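Long-range contacts in CurH (Lyngbya majuscula, PDB 3KG7), which probably removes water from beta-hydroxyacyl intermediates, as the dehydratase domain of one module in the curacin polyketide synthase: residues Y54-L59 with I200-I205; T85-L90 with F106-A111; T212-D217 with E250-N255. All coordinates share one frame; numbering follows the deposited sequence.

How the interactions relate
The three contacts spread across a double hotdog fold. Interaction 1 lies near the centre of the folded chain, where helix 52-62 of the first hotdog meets helix 202-207 of the second. Interaction 2 is a hairpin in the first hotdog, and interaction 3 sets a surface loop against strand 243-255 in the second; their centres are about 35 Å apart, on opposite sides of the chain's centre. Interactions 1 and 2 touch: Met57 and Thr58 of the helix pack on Leu90 of the hairpin. Along the sequence, both segments of interaction 2 fall between those of interaction 1, and interaction 3 follows. The central contact joins the two halves; interactions 2 and 3 each lie within one half, and interaction 2 also borders the second subunit.

Interaction 1: residues Y54-L59 with I200-I205; sequences YIAMTL and IHPVLI
The methyl group of Ala56 is the bump at the centre of this contact. It fills a hollow at the start of helix 202-207. Three groups line that hollow. The carbonyl oxygen of Ile200 stands 3.3 Å from Ala56 CB. Pro202 brings its CD to 3.6 Å from Ala56 CB, with CG just beyond. The branch methyl CG2 of Ile205 lies 4.3 Å from Ala56 CB. The small side chain lets the backbones come close, with Ala56 CA only 5.4 Å from Pro202 CA.

Larger side chains flank this knob. Leu59 lies alongside Ile200, the two pointing the same way, and Leu59 CD1 meets Ile200 CG2 at 3.9 Å. Ile200 has CG1 anti to its backbone N (chi1 -168°), which puts CG2 between N and the carbonyl carbon and in touch with Leu59. One turn earlier, Ile55 CG2 faces the tip of Ile205, with CD1 of Ile205 at 4.3 Å from Ile55 CG2.

The His201 side chain points away from helix 52-62 and caps its own helix. It is the N-cap: its ND1 accepts from Val203 N at 3.1 Å. Pro202 CD sits over one face of the imidazole, and the ring packs edge-to-face with Trp37.

The contact is buried, and the side chains that meet in it are apolar. It joins the central helix of the first hotdog to the short helix of the second. Met234 of strand 225-236 touches Ile55, Leu59 and Ile205, and strand 66-73 packs on Ile55 and Leu59.

Interaction 2: residues T85-L90 with F106-A111; sequences TRETQL and FSRDGA
Arg86 folds its guanidinium over the backbone of the opposite strand, with one face on the peptide between Arg108 and Asp109. The chain bends at chi2 (-146°) and chi3 to get there. From there NH1 donates to Ser107 OG at 2.8 Å, close to the guanidinium plane. Ser107 OG is also bonded to His119 NE2, so two partners fix this hydroxyl.

On the other face of the hairpin, Glu87 and Arg108 lie side by side and point the same way. Their salt bridge runs from Arg108 NH2 to Glu87 OE2 at 2.9 Å. The two flat groups are nearly perpendicular, 84° apart, and OE2 is met from above the carboxylate plane. Arg108 NH2 has its stronger partner in Glu17 of the second subunit, a second salt bridge. Gln89, on the same face, bonds through its amide to Glu17 and Ala19 of that subunit.

Glu87 with Arg108 and Gln89 with Phe106 are antiparallel hydrogen-bonded pairs. The straightest of these bonds is Phe106 N to Gln89 O, 2.9 Å. Past the strand end, Gly110 N donates to Thr85 O at 2.9 Å.

Strand 24-30 extends the sheet beyond 86-92, and 117-124 beyond 101-109. The arrangement is an antiparallel beta hairpin in the first hotdog of the double hotdog fold, one face of it meeting the second subunit.

Interaction 3: residues T212-D217 with E250-N255; sequences TPDLFD and EPSRVN
The carboxylate of Asp214 points at the backbone and hydroxyl of Ser252. Its CG sits between the backbone N and the carbonyl carbon (chi1 61°). This brings OD1 to Ser252 N at 3.1 Å in a nearly straight bond, 167° at the hydrogen. The N-H arrives from above the carboxylate plane. Ser252 OG adds a weak bond to the same oxygen, so OD1 accepts twice. Arg261 is the stronger partner of both polar ends: its NH2 forms a salt bridge with Asp214 OD2 and a hydrogen bond with Ser252 OG.

The contact joins the loop between helix 202-207 and strand 225-236 to the chain at strand 243-255, in the second hotdog. An alanine at Asp214 would remove both bonds to Ser252 and the salt bridge to Arg261, and would probably loosen the loop here.

Two prolines meet beside the carboxylate. Pro213 CB is 4.1 Å from Pro251 CG, and Pro213 CG is 3.9 Å from Pro251 N. Thr212 has CG2 anti to its backbone N, and this methyl reaches Ser252 N at 3.7 Å. Leu215 points away from 250-255 and packs on Leu153 and Ile156 of helix 150-159.

Interaction 1: residues Y54-L59 with I200-I205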
ATOM      1  N   TYR C  54     -17.489  -1.878  -9.024  1.00 79.96           N
ATOM      2  CA  TYR C  54     -16.152  -1.300  -9.123  1.00 80.65           C
ATOM      3  C   TYR C  54     -16.191   0.138  -9.617  1.00 81.59           C
ATOM      4  O   TYR C  54     -15.359   0.944  -9.214  1.00 82.33           O
ATOM      5  CB  TYR C  54     -15.239  -2.190  -9.970  1.00 78.27           C
ATOM      6  CG  TYR C  54     -15.278  -3.619  -9.489  1.00 78.09           C
ATOM      7  CD1 TYR C  54     -14.922  -3.940  -8.183  1.00 78.53           C
ATOM      8  CD2 TYR C  54     -15.702  -4.649 -10.327  1.00 77.78           C
ATOM      9  CE1 TYR C  54     -14.981  -5.252  -7.725  1.00 79.36           C
ATOM     10  CE2 TYR C  54     -15.745  -5.957  -9.883  1.00 77.26           C
ATOM     11  CZ  TYR C  54     -15.390  -6.251  -8.585  1.00 76.84           C
ATOM     12  OH  TYR C  54     -15.433  -7.541  -8.143  1.00 77.47           O
ATOM     13  N   ILE C  55     -17.180   0.459 -10.454  1.00 81.16           N
ATOM     14  CA  ILE C  55     -17.396   1.832 -10.877  1.00 80.37           C
ATOM     15  C   ILE C  55     -17.769   2.646  -9.646  1.00 81.99           C
ATOM     16  O   ILE C  55     -17.213   3.728  -9.414  1.00 84.32           O
ATOM     17  CB  ILE C  55     -18.497   1.970 -11.957  1.00 79.77           C
ATOM     18  CG1 ILE C  55     -18.284   0.961 -13.093  1.00 80.00           C
ATOM     19  CG2 ILE C  55     -18.506   3.402 -12.509  1.00 78.82           C
ATOM     20  CD1 ILE C  55     -19.470   0.796 -14.028  1.00 79.73           C
ATOM     21  N   ALA C  56     -18.701   2.107  -8.858  1.00 80.08           N
ATOM     22  CA  ALA C  56     -19.112   2.703  -7.596  1.00 80.08           C
ATOM     23  C   ALA C  56     -17.906   3.009  -6.731  1.00 82.43           C
ATOM     24  O   ALA C  56     -17.776   4.124  -6.217  1.00 84.34           O
ATOM     25  CB  ALA C  56     -20.037   1.773  -6.870  1.00 77.59           C
HETATM   26  N   MSE C  57     -17.021   2.023  -6.593  1.00 85.02           N
HETATM   27  CA  MSE C  57     -15.830   2.161  -5.746  1.00 90.33           C
HETATM   28  C   MSE C  57     -14.901   3.266  -6.239  1.00 85.86           C
HETATM   29  O   MSE C  57     -14.407   4.080  -5.457  1.00 83.15           O
HETATM   30  CB  MSE C  57     -15.069   0.842  -5.664  1.00 90.32           C
HETATM   31  CG  MSE C  57     -15.803  -0.220  -4.891  1.00 96.32           C
HETATM   32 SE   MSE C  57     -14.798  -1.879  -4.859  1.00102.53          SE
HETATM   33  CE  MSE C  57     -13.539  -1.493  -3.426  1.00100.12           C
ATOM     34  N   THR C  58     -14.680   3.286  -7.547  1.00 83.73           N
ATOM     35  CA  THR C  58     -13.802   4.260  -8.162  1.00 82.00           C
ATOM     36  C   THR C  58     -14.367   5.663  -7.972  1.00 82.85           C
ATOM     37  O   THR C  58     -13.627   6.601  -7.610  1.00 82.10           O
ATOM     38  CB  THR C  58     -13.577   3.958  -9.653  1.00 81.74           C
ATOM     39  OG1 THR C  58     -12.993   2.656  -9.795  1.00 81.29           O
ATOM     40  CG2 THR C  58     -12.641   4.992 -10.266  1.00 81.79           C
ATOM     41  N   LEU C  59     -15.675   5.796  -8.198  1.00 80.69           N
ATOM     42  CA  LEU C  59     -16.358   7.059  -7.980  1.00 79.97           C
ATOM     43  C   LEU C  59     -16.247   7.491  -6.525  1.00 79.66           C
ATOM     44  O   LEU C  59     -16.130   8.678  -6.247  1.00 79.43           O
ATOM     45  CB  LEU C  59     -17.818   6.979  -8.406  1.00 77.82           C
ATOM     46  CG  LEU C  59     -18.143   6.752  -9.875  1.00 75.91           C
ATOM     47  CD1 LEU C  59     -19.569   6.247  -9.987  1.00 75.76           C
ATOM     48  CD2 LEU C  59     -17.955   8.027 -10.681  1.00 74.09           C
ATOM     49  N   ILE C 200     -22.636   6.739  -5.000  1.00 77.59           N
ATOM     50  CA  ILE C 200     -23.598   5.723  -5.441  1.00 75.01           C
ATOM     51  C   ILE C 200     -23.140   4.336  -5.008  1.00 77.38           C
ATOM     52  O   ILE C 200     -22.030   3.907  -5.322  1.00 80.49           O
ATOM     53  CB  ILE C 200     -23.852   5.774  -6.968  1.00 73.13           C
ATOM     54  CG1 ILE C 200     -25.062   4.920  -7.359  1.00 73.13           C
ATOM     55  CG2 ILE C 200     -22.613   5.352  -7.760  1.00 74.13           C
ATOM     56  CD1 ILE C 200     -25.530   5.153  -8.793  1.00 73.36           C
ATOM     57  N   HIS C 201     -23.992   3.647  -4.257  1.00 77.81           N
ATOM     58  CA  HIS C 201     -23.684   2.304  -3.815  1.00 77.19           C
ATOM     59  C   HIS C 201     -23.783   1.334  -4.980  1.00 78.46           C
ATOM     60  O   HIS C 201     -24.662   1.493  -5.834  1.00 80.58           O
ATOM     61  CB  HIS C 201     -24.643   1.867  -2.714  1.00 77.06           C
ATOM     62  CG  HIS C 201     -24.222   0.604  -2.027  1.00 77.23           C
ATOM     63  ND1 HIS C 201     -24.622  -0.646  -2.457  1.00 74.35           N
ATOM     64  CD2 HIS C 201     -23.405   0.396  -0.966  1.00 74.11           C
ATOM     65  CE1 HIS C 201     -24.083  -1.566  -1.678  1.00 75.24           C
ATOM     66  NE2 HIS C 201     -23.339  -0.962  -0.767  1.00 73.35           N
ATOM     67  N   PRO C 202     -22.894   0.318  -5.015  1.00 76.80           N
ATOM     68  CA  PRO C 202     -22.957  -0.767  -5.994  1.00 76.89           C
ATOM     69  C   PRO C 202     -24.380  -1.218  -6.340  1.00 78.80           C
ATOM     70  O   PRO C 202     -24.733  -1.281  -7.514  1.00 81.34           O
ATOM     71  CB  PRO C 202     -22.218  -1.894  -5.289  1.00 76.00           C
ATOM     72  CG  PRO C 202     -21.163  -1.194  -4.495  1.00 74.55           C
ATOM     73  CD  PRO C 202     -21.746   0.146  -4.102  1.00 75.54           C
ATOM     74  N   VAL C 203     -25.193  -1.507  -5.327  1.00 78.66           N
ATOM     75  CA  VAL C 203     -26.576  -1.948  -5.547  1.00 77.16           C
ATOM     76  C   VAL C 203     -27.390  -0.942  -6.368  1.00 79.30           C
ATOM     77  O   VAL C 203     -28.056  -1.311  -7.339  1.00 82.49           O
ATOM     78  CB  VAL C 203     -27.270  -2.259  -4.220  1.00 76.13           C
ATOM     79  CG1 VAL C 203     -28.768  -2.434  -4.402  1.00 75.02           C
ATOM     80  CG2 VAL C 203     -26.638  -3.499  -3.586  1.00 76.07           C
ATOM     81  N   LEU C 204     -27.313   0.330  -5.995  1.00 79.97           N
ATOM     82  CA  LEU C 204     -28.055   1.378  -6.688  1.00 80.65           C
ATOM     83  C   LEU C 204     -27.635   1.525  -8.144  1.00 81.64           C
ATOM     84  O   LEU C 204     -28.486   1.720  -9.016  1.00 82.05           O
ATOM     85  CB  LEU C 204     -27.889   2.711  -5.964  1.00 81.85           C
ATOM     86  CG  LEU C 204     -28.467   2.810  -4.555  1.00 82.36           C
ATOM     87  CD1 LEU C 204     -27.859   4.026  -3.832  1.00 84.34           C
ATOM     88  CD2 LEU C 204     -29.983   2.887  -4.598  1.00 80.79           C
ATOM     89  N   ILE C 205     -26.333   1.450  -8.415  1.00 81.76           N
ATOM     90  CA  ILE C 205     -25.888   1.524  -9.807  1.00 82.42           C
ATOM     91  C   ILE C 205     -26.263   0.237 -10.539  1.00 83.79           C
ATOM     92  O   ILE C 205     -26.596   0.274 -11.725  1.00 86.54           O
ATOM     93  CB  ILE C 205     -24.387   1.968  -9.996  1.00 82.62           C
ATOM     94  CG1 ILE C 205     -24.103   2.265 -11.479  1.00 82.61           C
ATOM     95  CG2 ILE C 205     -23.402   0.960  -9.399  1.00 82.67           C
ATOM     96  CD1 ILE C 205     -22.740   2.890 -11.756  1.00 84.34           C
TER

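Interaction 2: residues T85-L90 with F106-A111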
ATOM      1  N   THR C  85     -13.504 -15.463   2.454  1.00 80.86           N
ATOM      2  CA  THR C  85     -12.947 -14.117   2.525  1.00 80.41           C
ATOM      3  C   THR C  85     -12.035 -13.927   1.337  1.00 79.08           C
ATOM      4  O   THR C  85     -11.176 -14.755   1.075  1.00 81.77           O
ATOM      5  CB  THR C  85     -12.116 -13.907   3.824  1.00 81.48           C
ATOM      6  OG1 THR C  85     -12.999 -13.817   4.946  1.00 83.73           O
ATOM      7  CG2 THR C  85     -11.259 -12.633   3.767  1.00 80.31           C
ATOM      8  N   ARG C  86     -12.234 -12.832   0.621  1.00 77.53           N
ATOM      9  CA  ARG C  86     -11.351 -12.460  -0.470  1.00 78.38           C
ATOM     10  C   ARG C  86     -10.648 -11.149  -0.166  1.00 78.99           C
ATOM     11  O   ARG C  86     -11.285 -10.119   0.038  1.00 79.21           O
ATOM     12  CB  ARG C  86     -12.123 -12.384  -1.793  1.00 78.84           C
ATOM     13  CG  ARG C  86     -12.625 -13.735  -2.241  1.00 75.97           C
ATOM     14  CD  ARG C  86     -12.608 -13.858  -3.733  1.00 78.41           C
ATOM     15  NE  ARG C  86     -11.831 -15.019  -4.143  1.00 78.05           N
ATOM     16  CZ  ARG C  86     -10.671 -14.958  -4.779  1.00 77.48           C
ATOM     17  NH1 ARG C  86     -10.139 -13.792  -5.117  1.00 76.69           N
ATOM     18  NH2 ARG C  86     -10.047 -16.073  -5.090  1.00 80.28           N
ATOM     19  N   GLU C  87      -9.325 -11.221  -0.110  1.00 79.08           N
ATOM     20  CA  GLU C  87      -8.448 -10.072   0.068  1.00 79.78           C
ATOM     21  C   GLU C  87      -8.503  -9.230  -1.211  1.00 78.98           C
ATOM     22  O   GLU C  87      -8.044  -9.671  -2.261  1.00 79.95           O
ATOM     23  CB  GLU C  87      -7.040 -10.611   0.296  1.00 79.52           C
ATOM     24  CG  GLU C  87      -5.987  -9.613   0.712  1.00 82.10           C
ATOM     25  CD  GLU C  87      -4.660 -10.292   1.045  1.00 81.71           C
ATOM     26  OE1 GLU C  87      -4.690 -11.399   1.634  1.00 83.43           O
ATOM     27  OE2 GLU C  87      -3.597  -9.720   0.723  1.00 80.00           O
ATOM     28  N   THR C  88      -9.070  -8.032  -1.124  1.00 78.00           N
ATOM     29  CA  THR C  88      -9.362  -7.237  -2.311  1.00 78.96           C
ATOM     30  C   THR C  88      -8.543  -5.945  -2.356  1.00 78.14           C
ATOM     31  O   THR C  88      -8.299  -5.331  -1.326  1.00 78.80           O
ATOM     32  CB  THR C  88     -10.867  -6.932  -2.365  1.00 80.23           C
ATOM     33  OG1 THR C  88     -11.598  -8.129  -2.056  1.00 80.25           O
ATOM     34  CG2 THR C  88     -11.279  -6.438  -3.737  1.00 79.40           C
ATOM     35  N   GLN C  89      -8.110  -5.551  -3.550  1.00 77.16           N
ATOM     36  CA  GLN C  89      -7.295  -4.351  -3.718  1.00 76.92           C
ATOM     37  C   GLN C  89      -7.740  -3.572  -4.939  1.00 78.75           C
ATOM     38  O   GLN C  89      -7.767  -4.114  -6.047  1.00 80.29           O
ATOM     39  CB  GLN C  89      -5.814  -4.712  -3.848  1.00 74.10           C
ATOM     40  CG  GLN C  89      -5.168  -5.158  -2.547  1.00 73.58           C
ATOM     41  CD  GLN C  89      -3.654  -5.198  -2.608  1.00 72.19           C
ATOM     42  OE1 GLN C  89      -3.052  -4.842  -3.617  1.00 72.67           O
ATOM     43  NE2 GLN C  89      -3.030  -5.638  -1.522  1.00 69.92           N
ATOM     44  N   LEU C  90      -8.114  -2.310  -4.727  1.00 79.43           N
ATOM     45  CA  LEU C  90      -8.394  -1.392  -5.825  1.00 79.12           C
ATOM     46  C   LEU C  90      -7.191  -0.472  -5.943  1.00 81.78           C
ATOM     47  O   LEU C  90      -6.842   0.227  -4.986  1.00 85.38           O
ATOM     48  CB  LEU C  90      -9.668  -0.593  -5.558  1.00 77.62           C
ATOM     49  CG  LEU C  90     -10.141   0.365  -6.655  1.00 79.12           C
ATOM     50  CD1 LEU C  90     -11.651   0.568  -6.590  1.00 77.20           C
ATOM     51  CD2 LEU C  90      -9.417   1.712  -6.580  1.00 78.78           C
ATOM     52  N   PHE C 106      -8.174  -6.124  -8.053  1.00 78.12           N
ATOM     53  CA  PHE C 106      -7.689  -7.495  -7.911  1.00 78.34           C
ATOM     54  C   PHE C 106      -8.199  -8.092  -6.605  1.00 78.79           C
ATOM     55  O   PHE C 106      -8.455  -7.356  -5.647  1.00 77.13           O
ATOM     56  CB  PHE C 106      -6.156  -7.510  -7.866  1.00 79.84           C
ATOM     57  CG  PHE C 106      -5.491  -7.238  -9.188  1.00 80.06           C
ATOM     58  CD1 PHE C 106      -4.913  -8.276  -9.914  1.00 81.34           C
ATOM     59  CD2 PHE C 106      -5.414  -5.944  -9.699  1.00 81.10           C
ATOM     60  CE1 PHE C 106      -4.282  -8.032 -11.144  1.00 81.17           C
ATOM     61  CE2 PHE C 106      -4.791  -5.692 -10.930  1.00 80.98           C
ATOM     62  CZ  PHE C 106      -4.224  -6.733 -11.648  1.00 79.95           C
ATOM     63  N   SER C 107      -8.345  -9.416  -6.569  1.00 78.06           N
ATOM     64  CA  SER C 107      -8.533 -10.125  -5.308  1.00 76.32           C
ATOM     65  C   SER C 107      -7.873 -11.489  -5.342  1.00 76.35           C
ATOM     66  O   SER C 107      -7.602 -12.020  -6.414  1.00 76.03           O
ATOM     67  CB  SER C 107     -10.010 -10.242  -4.928  1.00 74.54           C
ATOM     68  OG  SER C 107     -10.696 -11.132  -5.778  1.00 73.95           O
ATOM     69  N   ARG C 108      -7.578 -12.019  -4.156  1.00 77.24           N
ATOM     70  CA  ARG C 108      -7.117 -13.393  -3.980  1.00 77.47           C
ATOM     71  C   ARG C 108      -7.777 -13.947  -2.718  1.00 79.51           C
ATOM     72  O   ARG C 108      -8.207 -13.179  -1.850  1.00 79.25           O
ATOM     73  CB  ARG C 108      -5.584 -13.455  -3.892  1.00 76.42           C
ATOM     74  CG  ARG C 108      -4.992 -13.070  -2.536  1.00 77.12           C
ATOM     75  CD  ARG C 108      -3.458 -13.030  -2.518  1.00 74.86           C
ATOM     76  NE  ARG C 108      -2.967 -12.266  -1.365  1.00 74.42           N
ATOM     77  CZ  ARG C 108      -1.683 -12.077  -1.047  1.00 74.21           C
ATOM     78  NH1 ARG C 108      -0.712 -12.597  -1.784  1.00 74.30           N
ATOM     79  NH2 ARG C 108      -1.368 -11.363   0.023  1.00 73.12           N
ATOM     80  N   ASP C 109      -7.873 -15.272  -2.617  1.00 82.47           N
ATOM     81  CA  ASP C 109      -8.470 -15.891  -1.438  1.00 81.38           C
ATOM     82  C   ASP C 109      -7.651 -15.529  -0.217  1.00 84.00           C
ATOM     83  O   ASP C 109      -6.419 -15.541  -0.265  1.00 86.54           O
ATOM     84  CB  ASP C 109      -8.567 -17.409  -1.582  1.00 79.78           C
ATOM     85  CG  ASP C 109      -9.403 -18.049  -0.472  1.00 79.30           C
ATOM     86  OD1 ASP C 109     -10.566 -18.428  -0.738  1.00 77.15           O
ATOM     87  OD2 ASP C 109      -8.906 -18.153   0.674  1.00 79.62           O
ATOM     88  N   GLY C 110      -8.345 -15.189   0.865  1.00 85.51           N
ATOM     89  CA  GLY C 110      -7.709 -14.834   2.124  1.00 88.82           C
ATOM     90  C   GLY C 110      -6.859 -15.974   2.645  1.00 93.05           C
ATOM     91  O   GLY C 110      -5.634 -15.857   2.709  1.00 93.70           O
ATOM     92  N   ALA C 111      -7.515 -17.083   2.985  1.00 96.35           N
ATOM     93  CA  ALA C 111      -6.861 -18.228   3.623  1.00 99.28           C
ATOM     94  C   ALA C 111      -5.719 -18.827   2.791  1.00101.83           C
ATOM     95  O   ALA C 111      -4.546 -18.639   3.130  1.00102.20           O
ATOM     96  CB  ALA C 111      -7.891 -19.299   3.989  1.00 98.57           C
TER

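Interaction 3: residues T212-D217 with E250-N255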
ATOM      1  N   THR C 212     -34.720  -2.794 -19.916  1.00 86.25           N
ATOM      2  CA  THR C 212     -34.568  -2.322 -21.278  1.00 88.04           C
ATOM      3  C   THR C 212     -35.944  -2.495 -21.913  1.00 89.24           C
ATOM      4  O   THR C 212     -36.668  -3.415 -21.525  1.00 90.12           O
ATOM      5  CB  THR C 212     -33.551  -3.193 -22.048  1.00 89.65           C
ATOM      6  OG1 THR C 212     -32.575  -3.727 -21.144  1.00 90.64           O
ATOM      7  CG2 THR C 212     -32.844  -2.384 -23.117  1.00 92.11           C
ATOM      8  N   PRO C 213     -36.324  -1.614 -22.873  1.00 90.20           N
ATOM      9  CA  PRO C 213     -37.571  -1.752 -23.648  1.00 90.10           C
ATOM     10  C   PRO C 213     -37.902  -3.190 -24.085  1.00 91.16           C
ATOM     11  O   PRO C 213     -39.080  -3.553 -24.200  1.00 90.06           O
ATOM     12  CB  PRO C 213     -37.306  -0.886 -24.882  1.00 89.29           C
ATOM     13  CG  PRO C 213     -36.396   0.172 -24.399  1.00 88.02           C
ATOM     14  CD  PRO C 213     -35.589  -0.391 -23.259  1.00 89.44           C
ATOM     15  N   ASP C 214     -36.860  -3.992 -24.303  1.00 92.70           N
ATOM     16  CA  ASP C 214     -36.985  -5.347 -24.830  1.00 93.25           C
ATOM     17  C   ASP C 214     -36.412  -6.400 -23.877  1.00 93.58           C
ATOM     18  O   ASP C 214     -35.650  -7.273 -24.293  1.00 92.72           O
ATOM     19  CB  ASP C 214     -36.270  -5.429 -26.184  1.00 93.73           C
ATOM     20  CG  ASP C 214     -34.784  -5.110 -26.081  1.00 93.60           C
ATOM     21  OD1 ASP C 214     -34.426  -4.005 -25.616  1.00 93.42           O
ATOM     22  OD2 ASP C 214     -33.973  -5.977 -26.463  1.00 93.07           O
ATOM     23  N   LEU C 215     -36.787  -6.322 -22.602  1.00 94.91           N
ATOM     24  CA  LEU C 215     -36.264  -7.245 -21.590  1.00 96.07           C
ATOM     25  C   LEU C 215     -36.895  -8.647 -21.667  1.00 96.59           C
ATOM     26  O   LEU C 215     -36.325  -9.619 -21.174  1.00 96.83           O
ATOM     27  CB  LEU C 215     -36.405  -6.651 -20.181  1.00 94.95           C
ATOM     28  CG  LEU C 215     -35.459  -7.192 -19.099  1.00 93.71           C
ATOM     29  CD1 LEU C 215     -34.146  -6.399 -19.061  1.00 94.89           C
ATOM     30  CD2 LEU C 215     -36.134  -7.178 -17.736  1.00 92.13           C
ATOM     31  N   PHE C 216     -38.062  -8.744 -22.295  1.00 98.79           N
ATOM     32  CA  PHE C 216     -38.724 -10.035 -22.521  1.00101.35           C
ATOM     33  C   PHE C 216     -38.091 -10.801 -23.689  1.00101.02           C
ATOM     34  O   PHE C 216     -38.516 -11.912 -24.016  1.00100.72           O
ATOM     35  CB  PHE C 216     -40.229  -9.833 -22.764  1.00103.51           C
ATOM     36  CG  PHE C 216     -40.970  -9.280 -21.572  1.00105.25           C
ATOM     37  CD1 PHE C 216     -41.060  -7.904 -21.363  1.00105.65           C
ATOM     38  CD2 PHE C 216     -41.576 -10.136 -20.657  1.00106.25           C
ATOM     39  CE1 PHE C 216     -41.740  -7.390 -20.258  1.00105.88           C
ATOM     40  CE2 PHE C 216     -42.260  -9.630 -19.549  1.00106.72           C
ATOM     41  CZ  PHE C 216     -42.341  -8.254 -19.351  1.00105.46           C
ATOM     42  N   ASP C 217     -37.067 -10.199 -24.295  1.00101.01           N
ATOM     43  CA  ASP C 217     -36.430 -10.712 -25.506  1.00100.99           C
ATOM     44  C   ASP C 217     -35.175 -11.512 -25.168  1.00101.28           C
ATOM     45  O   ASP C 217     -34.843 -12.479 -25.859  1.00 99.45           O
ATOM     46  CB  ASP C 217     -36.068  -9.542 -26.427  1.00100.72           C
ATOM     47  CG  ASP C 217     -36.289  -9.847 -27.897  1.00 99.48           C
ATOM     48  OD1 ASP C 217     -36.003 -10.981 -28.338  1.00 99.16           O
ATOM     49  OD2 ASP C 217     -36.737  -8.931 -28.618  1.00 98.77           O
ATOM     50  N   GLU C 250     -33.640   3.870 -26.116  1.00 89.90           N
ATOM     51  CA  GLU C 250     -33.745   2.952 -27.259  1.00 91.20           C
ATOM     52  C   GLU C 250     -33.478   1.492 -26.873  1.00 91.91           C
ATOM     53  O   GLU C 250     -32.742   1.235 -25.918  1.00 92.84           O
ATOM     54  CB  GLU C 250     -32.879   3.408 -28.450  1.00 91.72           C
ATOM     55  CG  GLU C 250     -31.463   3.871 -28.122  1.00 93.59           C
ATOM     56  CD  GLU C 250     -30.725   4.396 -29.348  1.00 94.00           C
ATOM     57  OE1 GLU C 250     -30.477   3.609 -30.286  1.00 94.13           O
ATOM     58  OE2 GLU C 250     -30.383   5.596 -29.373  1.00 95.25           O
ATOM     59  N   PRO C 251     -34.111   0.534 -27.591  1.00 92.21           N
ATOM     60  CA  PRO C 251     -33.891  -0.896 -27.337  1.00 91.52           C
ATOM     61  C   PRO C 251     -32.426  -1.313 -27.473  1.00 90.41           C
ATOM     62  O   PRO C 251     -31.655  -0.666 -28.185  1.00 90.56           O
ATOM     63  CB  PRO C 251     -34.748  -1.580 -28.408  1.00 91.62           C
ATOM     64  CG  PRO C 251     -35.802  -0.581 -28.736  1.00 91.45           C
ATOM     65  CD  PRO C 251     -35.108   0.740 -28.662  1.00 91.83           C
ATOM     66  N   SER C 252     -32.060  -2.388 -26.781  1.00 89.37           N
ATOM     67  CA  SER C 252     -30.679  -2.868 -26.745  1.00 88.63           C
ATOM     68  C   SER C 252     -30.168  -3.279 -28.124  1.00 87.66           C
ATOM     69  O   SER C 252     -30.867  -3.951 -28.880  1.00 88.15           O
ATOM     70  CB  SER C 252     -30.538  -4.032 -25.757  1.00 87.90           C
ATOM     71  OG  SER C 252     -31.502  -5.039 -26.004  1.00 87.14           O
ATOM     72  N   ARG C 253     -28.948  -2.854 -28.443  1.00 87.13           N
ATOM     73  CA  ARG C 253     -28.286  -3.258 -29.677  1.00 86.64           C
ATOM     74  C   ARG C 253     -27.655  -4.632 -29.513  1.00 85.39           C
ATOM     75  O   ARG C 253     -26.926  -4.889 -28.555  1.00 86.30           O
ATOM     76  CB  ARG C 253     -27.244  -2.224 -30.114  1.00 87.58           C
ATOM     77  CG  ARG C 253     -27.846  -0.879 -30.552  1.00 89.58           C
ATOM     78  CD  ARG C 253     -26.784   0.141 -30.979  1.00 89.54           C
ATOM     79  NE  ARG C 253     -25.585   0.087 -30.146  1.00 91.39           N
ATOM     80  CZ  ARG C 253     -25.499   0.573 -28.911  1.00 91.49           C
ATOM     81  NH1 ARG C 253     -26.545   1.161 -28.344  1.00 91.68           N
ATOM     82  NH2 ARG C 253     -24.360   0.466 -28.240  1.00 91.80           N
ATOM     83  N   VAL C 254     -27.957  -5.513 -30.458  1.00 84.00           N
ATOM     84  CA  VAL C 254     -27.519  -6.895 -30.410  1.00 81.65           C
ATOM     85  C   VAL C 254     -26.445  -7.120 -31.463  1.00 82.53           C
ATOM     86  O   VAL C 254     -26.736  -7.139 -32.664  1.00 84.79           O
ATOM     87  CB  VAL C 254     -28.708  -7.867 -30.655  1.00 80.75           C
ATOM     88  CG1 VAL C 254     -28.242  -9.330 -30.648  1.00 80.21           C
ATOM     89  CG2 VAL C 254     -29.801  -7.647 -29.616  1.00 79.92           C
ATOM     90  N   ASN C 255     -25.197  -7.243 -31.018  1.00 81.33           N
ATOM     91  CA  ASN C 255     -24.145  -7.738 -31.893  1.00 83.08           C
ATOM     92  C   ASN C 255     -24.298  -9.254 -31.995  1.00 84.86           C
ATOM     93  O   ASN C 255     -24.479  -9.940 -30.985  1.00 86.16           O
ATOM     94  CB  ASN C 255     -22.747  -7.359 -31.379  1.00 82.67           C
ATOM     95  CG  ASN C 255     -21.664  -7.572 -32.454  1.00 83.39           C
ATOM     96  OD1 ASN C 255     -21.621  -8.711 -33.141  1.00 84.33           O
ATOM     97  ND2 ASN C 255     -20.748  -6.485 -32.540  1.00 83.59           N
TER